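Local coordinates for regulatory protein E2 (Bovine papillomavirus type 1, PDB 2JEX), which probably regulates viral transcription and, through its interaction with E1, the start of viral DNA replication, and is represented here by its N-terminal transactivation domain, at residues Y32-R37 against E74-L79; E20-K25 against W92-T97; L42-R47 against P60-C65. The protein carries 1 engineered substitution. One frame throughout, in Å; residues are numbered along the deposited sequence.

Contact 1: residues Y32-R37 against E74-L79; sequences YWTAVR and EMQLSL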
ATOM      1  N   TYR A  32       9.702  -2.902  12.575  1.00 69.59           N
ATOM      2  CA  TYR A  32       9.749  -3.912  11.523  1.00 69.16           C
ATOM      3  C   TYR A  32      10.399  -3.377  10.251  1.00 69.37           C
ATOM      4  O   TYR A  32      11.226  -4.057   9.652  1.00 69.84           O
ATOM      5  CB  TYR A  32       8.337  -4.463  11.226  1.00 69.20           C
ATOM      6  CG  TYR A  32       8.239  -5.275   9.948  1.00 67.27           C
ATOM      7  CD1 TYR A  32       8.534  -6.642   9.937  1.00 68.76           C
ATOM      8  CD2 TYR A  32       7.864  -4.671   8.749  1.00 68.20           C
ATOM      9  CE1 TYR A  32       8.458  -7.388   8.759  1.00 69.02           C
ATOM     10  CE2 TYR A  32       7.783  -5.403   7.565  1.00 67.80           C
ATOM     11  CZ  TYR A  32       8.080  -6.755   7.576  1.00 69.93           C
ATOM     12  OH  TYR A  32       8.007  -7.467   6.404  1.00 70.05           O
ATOM     13  N   TRP A  33      10.025  -2.170   9.832  1.00 69.27           N
ATOM     14  CA  TRP A  33      10.570  -1.623   8.584  1.00 69.53           C
ATOM     15  C   TRP A  33      12.012  -1.179   8.704  1.00 69.20           C
ATOM     16  O   TRP A  33      12.754  -1.220   7.726  1.00 68.66           O
ATOM     17  CB  TRP A  33       9.698  -0.511   8.012  1.00 68.71           C
ATOM     18  CG  TRP A  33       8.505  -1.074   7.340  1.00 70.48           C
ATOM     19  CD1 TRP A  33       7.211  -1.037   7.789  1.00 70.80           C
ATOM     20  CD2 TRP A  33       8.483  -1.807   6.108  1.00 71.79           C
ATOM     21  NE1 TRP A  33       6.380  -1.692   6.904  1.00 70.95           N
ATOM     22  CE2 TRP A  33       7.132  -2.177   5.865  1.00 71.09           C
ATOM     23  CE3 TRP A  33       9.468  -2.185   5.183  1.00 68.25           C
ATOM     24  CZ2 TRP A  33       6.745  -2.904   4.734  1.00 67.25           C
ATOM     25  CZ3 TRP A  33       9.078  -2.905   4.049  1.00 71.93           C
ATOM     26  CH2 TRP A  33       7.727  -3.263   3.842  1.00 67.47           C
ATOM     27  N   THR A  34      12.399  -0.765   9.908  1.00 69.27           N
ATOM     28  CA  THR A  34      13.774  -0.392  10.192  1.00 69.86           C
ATOM     29  C   THR A  34      14.687  -1.629  10.169  1.00 69.67           C
ATOM     30  O   THR A  34      15.864  -1.530   9.830  1.00 69.60           O
ATOM     31  CB  THR A  34      13.869   0.312  11.549  1.00 70.60           C
ATOM     32  OG1 THR A  34      13.467  -0.599  12.574  1.00 76.30           O
ATOM     33  CG2 THR A  34      12.927   1.482  11.584  1.00 67.94           C
ATOM     34  N   ALA A  35      14.122  -2.786  10.521  1.00 68.77           N
ATOM     35  CA  ALA A  35      14.828  -4.053  10.450  1.00 68.52           C
ATOM     36  C   ALA A  35      14.915  -4.569   9.016  1.00 68.62           C
ATOM     37  O   ALA A  35      15.908  -5.196   8.648  1.00 68.56           O
ATOM     38  CB  ALA A  35      14.166  -5.078  11.349  1.00 68.82           C
ATOM     39  N   VAL A  36      13.885  -4.303   8.212  1.00 68.63           N
ATOM     40  CA  VAL A  36      13.925  -4.627   6.775  1.00 68.27           C
ATOM     41  C   VAL A  36      15.010  -3.795   6.095  1.00 68.47           C
ATOM     42  O   VAL A  36      15.771  -4.311   5.271  1.00 69.01           O
ATOM     43  CB  VAL A  36      12.554  -4.438   6.055  1.00 68.47           C
ATOM     44  CG1 VAL A  36      12.671  -4.803   4.564  1.00 66.64           C
ATOM     45  CG2 VAL A  36      11.453  -5.298   6.705  1.00 67.12           C
ATOM     46  N   ARG A  37      15.087  -2.522   6.484  1.00 68.34           N
ATOM     47  CA  ARG A  37      16.088  -1.578   5.999  1.00 67.62           C
ATOM     48  C   ARG A  37      17.507  -2.053   6.308  1.00 67.98           C
ATOM     49  O   ARG A  37      18.355  -2.119   5.414  1.00 68.89           O
ATOM     50  CB  ARG A  37      15.849  -0.217   6.641  1.00 67.04           C
ATOM     51  CG  ARG A  37      16.910   0.814   6.329  1.00 67.22           C
ATOM     52  CD  ARG A  37      16.566   2.143   6.958  1.00 67.56           C
ATOM     53  NE  ARG A  37      17.529   3.182   6.602  1.00 67.92           N
ATOM     54  CZ  ARG A  37      17.371   4.471   6.878  1.00 66.25           C
ATOM     55  NH1 ARG A  37      16.290   4.880   7.524  1.00 66.69           N
ATOM     56  NH2 ARG A  37      18.298   5.353   6.517  1.00 61.73           N
ATOM     57  N   GLU A  74      11.586   4.303   2.877  1.00 68.87           N
ATOM     58  CA  GLU A  74      10.350   5.041   2.618  1.00 69.97           C
ATOM     59  C   GLU A  74       9.227   4.718   3.606  1.00 70.47           C
ATOM     60  O   GLU A  74       8.505   5.623   4.048  1.00 70.35           O
ATOM     61  CB  GLU A  74       9.862   4.807   1.186  1.00 69.41           C
ATOM     62  CG  GLU A  74       8.606   5.576   0.860  1.00 68.61           C
ATOM     63  CD  GLU A  74       8.288   5.605  -0.615  1.00 72.56           C
ATOM     64  OE1 GLU A  74       9.005   4.949  -1.405  1.00 74.40           O
ATOM     65  OE2 GLU A  74       7.307   6.289  -0.983  1.00 70.22           O
ATOM     66  N   MET A  75       9.081   3.433   3.927  1.00 70.48           N
ATOM     67  CA  MET A  75       8.089   2.986   4.893  1.00 70.51           C
ATOM     68  C   MET A  75       8.446   3.473   6.294  1.00 70.71           C
ATOM     69  O   MET A  75       7.619   4.079   6.973  1.00 72.02           O
ATOM     70  CB  MET A  75       7.924   1.456   4.862  1.00 70.45           C
ATOM     71  CG  MET A  75       7.332   0.893   3.570  1.00 66.02           C
ATOM     72  SD  MET A  75       5.719   1.562   3.070  1.00 68.86           S
ATOM     73  CE  MET A  75       4.615   0.459   3.960  1.00 64.65           C
ATOM     74  N   GLN A  76       9.684   3.237   6.705  1.00 71.08           N
ATOM     75  CA  GLN A  76      10.168   3.681   8.012  1.00 71.45           C
ATOM     76  C   GLN A  76       9.929   5.170   8.280  1.00 71.24           C
ATOM     77  O   GLN A  76       9.303   5.530   9.281  1.00 70.77           O
ATOM     78  CB  GLN A  76      11.653   3.380   8.168  1.00 71.32           C
ATOM     79  CG  GLN A  76      12.207   3.875   9.487  1.00 70.89           C
ATOM     80  CD  GLN A  76      13.722   3.814   9.577  1.00 67.49           C
ATOM     81  OE1 GLN A  76      14.378   3.118   8.815  1.00 68.99           O
ATOM     82  NE2 GLN A  76      14.278   4.527  10.545  1.00 64.05           N
ATOM     83  N   LEU A  77      10.445   6.018   7.386  1.00 71.01           N
ATOM     84  CA  LEU A  77      10.345   7.477   7.520  1.00 70.08           C
ATOM     85  C   LEU A  77       8.903   7.953   7.463  1.00 69.55           C
ATOM     86  O   LEU A  77       8.507   8.804   8.254  1.00 69.10           O
ATOM     87  CB  LEU A  77      11.190   8.193   6.457  1.00 69.27           C
ATOM     88  CG  LEU A  77      12.688   7.870   6.440  1.00 70.49           C
ATOM     89  CD1 LEU A  77      13.431   8.692   5.394  1.00 66.32           C
ATOM     90  CD2 LEU A  77      13.328   8.038   7.822  1.00 67.91           C
ATOM     91  N   SER A  78       8.126   7.383   6.541  1.00 69.63           N
ATOM     92  CA  SER A  78       6.705   7.706   6.402  1.00 69.05           C
ATOM     93  C   SER A  78       5.942   7.375   7.671  1.00 68.63           C
ATOM     94  O   SER A  78       5.179   8.203   8.179  1.00 67.43           O
ATOM     95  CB  SER A  78       6.080   6.976   5.208  1.00 68.72           C
ATOM     96  OG  SER A  78       6.504   7.549   3.981  1.00 68.60           O
ATOM     97  N   LEU A  79       6.166   6.169   8.183  1.00 68.73           N
ATOM     98  CA  LEU A  79       5.507   5.733   9.408  1.00 69.69           C
ATOM     99  C   LEU A  79       5.930   6.545  10.623  1.00 69.73           C
ATOM    100  O   LEU A  79       5.099   6.816  11.498  1.00 70.16           O
ATOM    101  CB  LEU A  79       5.715   4.233   9.655  1.00 69.64           C
ATOM    102  CG  LEU A  79       5.144   3.278   8.600  1.00 73.40           C
ATOM    103  CD1 LEU A  79       5.656   1.868   8.821  1.00 75.89           C
ATOM    104  CD2 LEU A  79       3.591   3.297   8.573  1.00 75.19           C
TER

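Contact 2: residues E20-K25 against W92-T97; sequences EKSSDK and WSLLDT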
ATOM      1  N   GLU A  20       5.067 -12.789  13.623  1.00 71.37           N
ATOM      2  CA  GLU A  20       4.390 -13.690  14.570  1.00 71.63           C
ATOM      3  C   GLU A  20       3.491 -12.929  15.540  1.00 71.18           C
ATOM      4  O   GLU A  20       2.328 -13.287  15.727  1.00 71.21           O
ATOM      5  CB  GLU A  20       5.401 -14.526  15.361  1.00 71.50           C
ATOM      6  CG  GLU A  20       5.984 -15.707  14.603  1.00 72.99           C
ATOM      7  CD  GLU A  20       6.857 -16.596  15.481  1.00 72.75           C
ATOM      8  OE1 GLU A  20       6.318 -17.249  16.405  1.00 74.24           O
ATOM      9  OE2 GLU A  20       8.085 -16.651  15.237  1.00 76.08           O
ATOM     10  N   LYS A  21       4.044 -11.879  16.149  1.00 71.00           N
ATOM     11  CA  LYS A  21       3.319 -11.010  17.080  1.00 70.58           C
ATOM     12  C   LYS A  21       2.073 -10.398  16.443  1.00 70.57           C
ATOM     13  O   LYS A  21       1.019 -10.337  17.077  1.00 70.71           O
ATOM     14  CB  LYS A  21       4.255  -9.910  17.605  1.00 71.09           C
ATOM     15  CG  LYS A  21       3.567  -8.659  18.149  1.00 70.74           C
ATOM     16  CD  LYS A  21       4.567  -7.547  18.409  1.00 69.69           C
ATOM     17  CE  LYS A  21       5.043  -7.541  19.843  1.00 66.69           C
ATOM     18  NZ  LYS A  21       4.082  -6.815  20.715  1.00 66.15           N
ATOM     19  N   SER A  22       2.208  -9.962  15.192  1.00 70.54           N
ATOM     20  CA  SER A  22       1.134  -9.283  14.453  1.00 70.60           C
ATOM     21  C   SER A  22       0.497  -8.158  15.274  1.00 70.18           C
ATOM     22  O   SER A  22      -0.683  -8.205  15.615  1.00 70.11           O
ATOM     23  CB  SER A  22       0.082 -10.280  13.951  1.00 70.56           C
ATOM     24  OG  SER A  22      -0.780  -9.660  13.012  1.00 70.95           O
ATOM     25  N   SER A  23       1.311  -7.154  15.583  1.00 70.19           N
ATOM     26  CA  SER A  23       0.912  -6.038  16.431  1.00 69.56           C
ATOM     27  C   SER A  23      -0.020  -5.071  15.712  1.00 69.05           C
ATOM     28  O   SER A  23      -0.023  -4.975  14.478  1.00 68.50           O
ATOM     29  CB  SER A  23       2.152  -5.288  16.930  1.00 69.71           C
ATOM     30  OG  SER A  23       1.807  -4.243  17.818  1.00 69.35           O
ATOM     31  N   ASP A  24      -0.807  -4.357  16.510  1.00 68.47           N
ATOM     32  CA  ASP A  24      -1.688  -3.315  16.013  1.00 68.18           C
ATOM     33  C   ASP A  24      -1.161  -1.944  16.448  1.00 67.90           C
ATOM     34  O   ASP A  24      -1.841  -0.930  16.321  1.00 67.50           O
ATOM     35  CB  ASP A  24      -3.132  -3.567  16.479  1.00 68.29           C
ATOM     36  CG  ASP A  24      -3.653  -4.942  16.054  1.00 68.50           C
ATOM     37  OD1 ASP A  24      -3.527  -5.303  14.852  1.00 67.56           O
ATOM     38  OD2 ASP A  24      -4.192  -5.667  16.927  1.00 72.39           O
ATOM     39  N   LYS A  25       0.072  -1.927  16.946  1.00 68.40           N
ATOM     40  CA  LYS A  25       0.739  -0.675  17.314  1.00 68.90           C
ATOM     41  C   LYS A  25       1.713  -0.207  16.232  1.00 68.35           C
ATOM     42  O   LYS A  25       2.544  -0.981  15.758  1.00 68.47           O
ATOM     43  CB  LYS A  25       1.432  -0.793  18.681  1.00 68.81           C
ATOM     44  CG  LYS A  25       2.407   0.345  19.008  1.00 70.78           C
ATOM     45  CD  LYS A  25       1.730   1.722  19.061  1.00 71.18           C
ATOM     46  CE  LYS A  25       2.754   2.848  18.976  1.00 67.65           C
ATOM     47  NZ  LYS A  25       3.542   2.958  20.249  1.00 73.86           N
ATOM     48  N   TRP A  92      -2.897  -0.079  13.973  1.00 71.83           N
ATOM     49  CA  TRP A  92      -2.292  -0.350  12.675  1.00 70.99           C
ATOM     50  C   TRP A  92      -1.776  -1.769  12.667  1.00 70.10           C
ATOM     51  O   TRP A  92      -0.958  -2.138  13.499  1.00 70.17           O
ATOM     52  CB  TRP A  92      -1.126   0.611  12.402  1.00 71.08           C
ATOM     53  CG  TRP A  92      -1.562   2.010  12.151  1.00 71.73           C
ATOM     54  CD1 TRP A  92      -1.743   2.997  13.082  1.00 72.16           C
ATOM     55  CD2 TRP A  92      -1.887   2.589  10.886  1.00 73.45           C
ATOM     56  NE1 TRP A  92      -2.158   4.154  12.473  1.00 70.80           N
ATOM     57  CE2 TRP A  92      -2.262   3.931  11.124  1.00 75.25           C
ATOM     58  CE3 TRP A  92      -1.907   2.102   9.568  1.00 74.12           C
ATOM     59  CZ2 TRP A  92      -2.647   4.798  10.092  1.00 75.90           C
ATOM     60  CZ3 TRP A  92      -2.291   2.966   8.539  1.00 72.74           C
ATOM     61  CH2 TRP A  92      -2.654   4.298   8.812  1.00 74.26           C
ATOM     62  N   SER A  93      -2.249  -2.566  11.723  1.00 69.54           N
ATOM     63  CA  SER A  93      -1.763  -3.928  11.589  1.00 68.93           C
ATOM     64  C   SER A  93      -0.563  -4.012  10.636  1.00 68.97           C
ATOM     65  O   SER A  93      -0.125  -3.007  10.046  1.00 67.98           O
ATOM     66  CB  SER A  93      -2.888  -4.840  11.111  1.00 68.62           C
ATOM     67  OG  SER A  93      -3.235  -4.504   9.786  1.00 68.33           O
ATOM     68  N   LEU A  94      -0.029  -5.222  10.508  1.00 69.21           N
ATOM     69  CA  LEU A  94       1.018  -5.506   9.542  1.00 69.76           C
ATOM     70  C   LEU A  94       0.562  -5.173   8.119  1.00 69.62           C
ATOM     71  O   LEU A  94       1.273  -4.495   7.383  1.00 70.53           O
ATOM     72  CB  LEU A  94       1.457  -6.971   9.652  1.00 70.11           C
ATOM     73  CG  LEU A  94       2.292  -7.337  10.886  1.00 70.22           C
ATOM     74  CD1 LEU A  94       2.413  -8.842  10.996  1.00 72.03           C
ATOM     75  CD2 LEU A  94       3.670  -6.696  10.832  1.00 72.64           C
ATOM     76  N   LEU A  95      -0.636  -5.612   7.752  1.00 69.38           N
ATOM     77  CA  LEU A  95      -1.147  -5.372   6.408  1.00 69.50           C
ATOM     78  C   LEU A  95      -1.451  -3.905   6.105  1.00 69.09           C
ATOM     79  O   LEU A  95      -1.241  -3.459   4.971  1.00 69.41           O
ATOM     80  CB  LEU A  95      -2.363  -6.249   6.123  1.00 69.72           C
ATOM     81  CG  LEU A  95      -2.016  -7.723   5.866  1.00 71.82           C
ATOM     82  CD1 LEU A  95      -3.275  -8.530   5.661  1.00 64.15           C
ATOM     83  CD2 LEU A  95      -1.055  -7.893   4.677  1.00 75.17           C
ATOM     84  N   ASP A  96      -1.928  -3.159   7.104  1.00 68.08           N
ATOM     85  CA  ASP A  96      -2.199  -1.727   6.932  1.00 67.26           C
ATOM     86  C   ASP A  96      -0.913  -0.989   6.590  1.00 66.65           C
ATOM     87  O   ASP A  96      -0.930   0.021   5.891  1.00 67.02           O
ATOM     88  CB  ASP A  96      -2.801  -1.109   8.200  1.00 67.43           C
ATOM     89  CG  ASP A  96      -4.070  -1.800   8.658  1.00 67.43           C
ATOM     90  OD1 ASP A  96      -4.916  -2.147   7.804  1.00 68.14           O
ATOM     91  OD2 ASP A  96      -4.223  -1.986   9.883  1.00 67.24           O
ATOM     92  N   THR A  97       0.199  -1.514   7.088  1.00 65.93           N
ATOM     93  CA  THR A  97       1.496  -0.869   6.950  1.00 65.37           C
ATOM     94  C   THR A  97       2.430  -1.680   6.042  1.00 65.08           C
ATOM     95  O   THR A  97       3.657  -1.626   6.184  1.00 64.77           O
ATOM     96  CB  THR A  97       2.133  -0.642   8.333  1.00 65.16           C
ATOM     97  OG1 THR A  97       2.108  -1.869   9.075  1.00 66.01           O
ATOM     98  CG2 THR A  97       1.364   0.416   9.111  1.00 64.16           C
TER

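Contact 3: residues L42-R47 against P60-C65; sequences LLYAAR and PHSVVC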
ATOM      1  N   LEU A  42      22.693  -4.103   4.673  1.00 66.89           N
ATOM      2  CA  LEU A  42      23.875  -4.925   4.933  1.00 67.80           C
ATOM      3  C   LEU A  42      24.138  -5.825   3.734  1.00 67.49           C
ATOM      4  O   LEU A  42      25.270  -5.948   3.274  1.00 67.47           O
ATOM      5  CB  LEU A  42      23.700  -5.783   6.195  1.00 68.18           C
ATOM      6  CG  LEU A  42      23.354  -5.145   7.547  1.00 69.65           C
ATOM      7  CD1 LEU A  42      22.721  -6.200   8.440  1.00 66.55           C
ATOM      8  CD2 LEU A  42      24.572  -4.506   8.232  1.00 68.30           C
ATOM      9  N   LEU A  43      23.064  -6.421   3.229  1.00 67.31           N
ATOM     10  CA  LEU A  43      23.110  -7.321   2.088  1.00 67.71           C
ATOM     11  C   LEU A  43      23.593  -6.604   0.833  1.00 68.11           C
ATOM     12  O   LEU A  43      24.380  -7.160   0.060  1.00 68.58           O
ATOM     13  CB  LEU A  43      21.726  -7.954   1.856  1.00 67.48           C
ATOM     14  CG  LEU A  43      21.214  -9.015   2.835  1.00 66.13           C
ATOM     15  CD1 LEU A  43      19.820  -9.456   2.423  1.00 65.71           C
ATOM     16  CD2 LEU A  43      22.155 -10.223   2.918  1.00 67.44           C
ATOM     17  N   TYR A  44      23.133  -5.367   0.648  1.00 68.00           N
ATOM     18  CA  TYR A  44      23.568  -4.546  -0.475  1.00 68.24           C
ATOM     19  C   TYR A  44      25.042  -4.195  -0.339  1.00 67.65           C
ATOM     20  O   TYR A  44      25.798  -4.286  -1.307  1.00 67.80           O
ATOM     21  CB  TYR A  44      22.707  -3.277  -0.593  1.00 68.96           C
ATOM     22  CG  TYR A  44      23.144  -2.340  -1.698  1.00 71.09           C
ATOM     23  CD1 TYR A  44      22.900  -2.648  -3.038  1.00 70.70           C
ATOM     24  CD2 TYR A  44      23.801  -1.139  -1.403  1.00 73.60           C
ATOM     25  CE1 TYR A  44      23.309  -1.791  -4.056  1.00 72.58           C
ATOM     26  CE2 TYR A  44      24.208  -0.271  -2.413  1.00 73.96           C
ATOM     27  CZ  TYR A  44      23.964  -0.607  -3.737  1.00 73.10           C
ATOM     28  OH  TYR A  44      24.364   0.244  -4.742  1.00 73.76           O
ATOM     29  N   ALA A  45      25.444  -3.813   0.874  1.00 66.64           N
ATOM     30  CA  ALA A  45      26.837  -3.504   1.167  1.00 65.91           C
ATOM     31  C   ALA A  45      27.744  -4.729   0.959  1.00 65.61           C
ATOM     32  O   ALA A  45      28.872  -4.595   0.500  1.00 65.22           O
ATOM     33  CB  ALA A  45      26.972  -2.975   2.582  1.00 65.86           C
ATOM     34  N   ALA A  46      27.235  -5.908   1.301  1.00 65.34           N
ATOM     35  CA  ALA A  46      27.940  -7.162   1.078  1.00 65.79           C
ATOM     36  C   ALA A  46      28.143  -7.417  -0.419  1.00 65.83           C
ATOM     37  O   ALA A  46      29.230  -7.807  -0.838  1.00 65.81           O
ATOM     38  CB  ALA A  46      27.177  -8.311   1.722  1.00 65.70           C
ATOM     39  N   ARG A  47      27.091  -7.168  -1.206  1.00 66.29           N
ATOM     40  CA  ARG A  47      27.107  -7.309  -2.665  1.00 66.63           C
ATOM     41  C   ARG A  47      28.165  -6.430  -3.362  1.00 67.32           C
ATOM     42  O   ARG A  47      28.898  -6.907  -4.257  1.00 67.10           O
ATOM     43  CB  ARG A  47      25.701  -7.050  -3.217  1.00 67.01           C
ATOM     44  CG  ARG A  47      25.398  -7.710  -4.557  1.00 68.70           C
ATOM     45  CD  ARG A  47      25.703  -9.219  -4.580  1.00 68.35           C
ATOM     46  NE  ARG A  47      26.206  -9.594  -5.900  1.00 70.16           N
ATOM     47  CZ  ARG A  47      27.435 -10.055  -6.146  1.00 75.41           C
ATOM     48  NH1 ARG A  47      28.315 -10.240  -5.161  1.00 74.10           N
ATOM     49  NH2 ARG A  47      27.781 -10.353  -7.392  1.00 80.06           N
ATOM     50  N   PRO A  60      21.091 -11.642  -2.209  1.00 73.97           N
ATOM     51  CA  PRO A  60      20.387 -11.309  -3.455  1.00 73.40           C
ATOM     52  C   PRO A  60      21.210 -10.385  -4.362  1.00 72.82           C
ATOM     53  O   PRO A  60      22.138  -9.715  -3.893  1.00 72.40           O
ATOM     54  CB  PRO A  60      19.142 -10.550  -2.971  1.00 73.66           C
ATOM     55  CG  PRO A  60      18.966 -10.924  -1.546  1.00 74.21           C
ATOM     56  CD  PRO A  60      20.335 -11.222  -1.013  1.00 73.95           C
ATOM     57  N   HIS A  61      20.868 -10.353  -5.646  1.00 71.83           N
ATOM     58  CA  HIS A  61      21.383  -9.339  -6.563  1.00 72.13           C
ATOM     59  C   HIS A  61      21.315  -7.945  -5.934  1.00 72.42           C
ATOM     60  O   HIS A  61      20.332  -7.605  -5.266  1.00 72.47           O
ATOM     61  CB  HIS A  61      20.560  -9.357  -7.848  1.00 72.29           C
ATOM     62  CG  HIS A  61      21.225  -8.694  -9.017  1.00 72.87           C
ATOM     63  ND1 HIS A  61      21.540  -7.350  -9.038  1.00 72.43           N
ATOM     64  CD2 HIS A  61      21.594  -9.186 -10.224  1.00 71.35           C
ATOM     65  CE1 HIS A  61      22.093  -7.048 -10.199  1.00 73.08           C
ATOM     66  NE2 HIS A  61      22.138  -8.144 -10.938  1.00 73.27           N
ATOM     67  N   SER A  62      22.352  -7.140  -6.156  1.00 72.79           N
ATOM     68  CA  SER A  62      22.450  -5.802  -5.571  1.00 73.92           C
ATOM     69  C   SER A  62      21.257  -4.894  -5.898  1.00 74.07           C
ATOM     70  O   SER A  62      20.801  -4.149  -5.037  1.00 74.49           O
ATOM     71  CB  SER A  62      23.773  -5.125  -5.953  1.00 74.13           C
ATOM     72  OG  SER A  62      23.746  -4.664  -7.288  1.00 76.70           O
ATOM     73  N   VAL A  63      20.753  -4.972  -7.131  1.00 73.51           N
ATOM     74  CA  VAL A  63      19.562  -4.219  -7.550  1.00 73.08           C
ATOM     75  C   VAL A  63      18.335  -4.568  -6.678  1.00 72.72           C
ATOM     76  O   VAL A  63      17.500  -3.710  -6.386  1.00 72.29           O
ATOM     77  CB  VAL A  63      19.269  -4.427  -9.079  1.00 73.15           C
ATOM     78  CG1 VAL A  63      17.950  -3.800  -9.498  1.00 73.08           C
ATOM     79  CG2 VAL A  63      20.401  -3.853  -9.931  1.00 72.31           C
ATOM     80  N   VAL A  64      18.259  -5.829  -6.259  1.00 72.25           N
ATOM     81  CA  VAL A  64      17.176  -6.337  -5.429  1.00 71.21           C
ATOM     82  C   VAL A  64      17.305  -5.833  -3.991  1.00 72.13           C
ATOM     83  O   VAL A  64      16.333  -5.298  -3.437  1.00 72.28           O
ATOM     84  CB  VAL A  64      17.126  -7.883  -5.477  1.00 71.20           C
ATOM     85  CG1 VAL A  64      16.255  -8.455  -4.371  1.00 71.07           C
ATOM     86  CG2 VAL A  64      16.645  -8.353  -6.840  1.00 70.30           C
ATOM     87  N   CYS A  65      18.495  -6.005  -3.395  1.00 72.14           N
ATOM     88  CA  CYS A  65      18.782  -5.506  -2.045  1.00 72.31           C
ATOM     89  C   CYS A  65      18.568  -3.994  -1.977  1.00 71.51           C
ATOM     90  O   CYS A  65      18.025  -3.487  -1.007  1.00 71.02           O
ATOM     91  CB  CYS A  65      20.235  -5.785  -1.641  1.00 72.97           C
ATOM     92  SG  CYS A  65      20.774  -7.491  -1.505  1.00 76.67           S
TER

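Contact 1: residues Y32-R37 against E74-L79
Met-75 meets the broad indole of Trp-33 from above one face. Its CB sits 3.6 Å from the centroid of the Trp-33 five-membered ring, close to the ring normal, in a CH-pi contact. Beyond CB the methionine chain, bent at chi2 and chi3, crosses the indole obliquely, and its SD lies 5.1 Å from the centroid of the six-membered ring of Trp-33, a Met-aromatic contact. A flexible thioether suits this place because it can follow the outline of a flat ring. The opposite face of the indole is taken by Tyr-32, whose CE2 stands over its centre, while NE1 is satisfied by the carbonyl of Thr-97; Trp-33 is thus packed on both faces and hydrogen-bonded through NE1.

Gln-76 comes next, its CA 5.3 Å from that of Trp-33. With CG anti to the backbone N (chi1 178°), its extended chain crosses the methyl of Thr-34, a pair modelled too close for its spacing to be trusted. At its end OE1 accepts from NH1 of Arg-37 at 2.9 Å, with an N-H...O angle of 164°. OE1 lies in the guanidinium plane, whereas NH1 stands above the amide plane. NE2 turns to Gln-80, so both amide atoms are used.

Leu-77 merely brings CD2 near the guanidinium. One turn beyond Met-75, Leu-79 sets CD1 3.5 Å from CD1 of Trp-33, continuing the apolar side of the seam. The short helical axes run nearly antiparallel, at 150°, an antiparallel packing of two helices round a buried tryptophan, within the three-helix bundle of the E2 transactivation domain.

Contact 2: residues E20-K25 against W92-T97
Leu-94 reaches across to Ser-22 with one branch only: its CD1 lies 3.7 Å from CA of Ser-22 and also borders the serine OG. Ser-22 is the first residue past helix 4-21 and has positive phi, and its small side chain lets the leucine methyl close on the backbone. Beside this pair, Asp-24 and Ser-93 approach through unlike groups, OD1 of Asp-24 standing 3.8 Å from CB of Ser-93. The hydroxyl of Ser-93 is occupied elsewhere. Its OG stands between the backbone N and the carbonyl carbon (chi1 68°), accepts from Asp-96 N at 3.3 Å in an ST motif, and donates to Asp-96 OD2 at 2.7 Å. The same OD2 receives Ser-93 N at 2.8 Å, the two donors coming from one face of the carboxylate, while OD1 of Asp-96 pairs with Arg-101. OD2 of Asp-96 thus takes two bonds from Ser-93, bracing the turn.

Ser-23 does similar work in the opposing segment: OG accepts from Lys-25 N at 3.0 Å, an ST turn, and is also bonded to Asp-28. Between the two turns the backbones join directly. Trp-92 N donates to Asp-24 O at 2.7 Å and 165°, and CA of Ser-93 makes a CA-H...O contact of 3.5 Å with Ser-23 O. The Trp-92 indole points away from this junction, in a cation-pi contact with Lys-112 and edge-to-face with Tyr-138 of the beta domain. Two serine-stabilised turns thus dock at the surface, fastening the corner between the first two bundle helices to the linker that leads into the beta domain.

Contact 3: residues L42-R47 against P60-C65
The C-terminal part of helix 26-48 lies beside the first turn of helix 62-83, their backbones coming nearest where the CA atoms of Tyr-44 and Cys-65 are 5.1 Å apart. This is the end of a helical hairpin, two consecutive members of the three-helix bundle linked by a small pair of antiparallel strands, 53-54 and 57-58. At its buried side Cys-65 faces the neighbouring helix. Its SG, anti to its own carbonyl carbon (chi1 -63°), rests 3.5 Å from CB of Leu-43, and its CB packs 3.7 Å from CB of Tyr-44. A compact, weakly polar residue suits so close an approach of backbones. Leu-43 also sends CD1 crosswise to the proline ring, 3.9 Å from CD of Pro-60. Leu-43 touches Leu-8 of helix 4-21 as well, so this one leucine links its own helix to both of the others.

Toward the surface, Tyr-44 has CG anti to the backbone N (chi1 177°), and its ring lies beside the opposing turn. The ring presents its edge, CD1 lying 3.3 Å from Ser-62 O, near the ring plane. Arg-47 runs its aliphatic part over Ser-62, with CG 3.4 Å from CB of Ser-62; serine is small enough to admit it. A bend at chi2 (52°) then carries CD to within 3.7 Å of Pro-60 O, while NH1 of Arg-47 is bonded to Val-51 O in the connecting loop. The carbon chain serves the packing and the guanidinium ties in the loop. His-61, turned away from helix 26-48, is the N-cap of helix 62-83: its ND1 accepts from Val-63 N at 3.1 Å, with that nitrogen close to the imidazole plane.

How the contacts relate
From the N terminus the chain runs through helix 4-21, and at its C-terminal end and the turn beyond, 20-25, the first half of contact 2 begins the widest loop, which is closed only at 92-97. Inside it lies contact 1, joining the middle of helix 26-48 to helix 62-83, and inside that is contact 3, the shortest closure, at the hairpin end of the same two helices. The three are nested and none cross. Contacts 1 and 2 touch, chiefly through Thr-97, whereas contact 3 lies about 17 Å from contact 1, centre to centre. Contacts 1 and 3 hold the hairpin together; contact 2 ties the bundle to the linker before the beta domain.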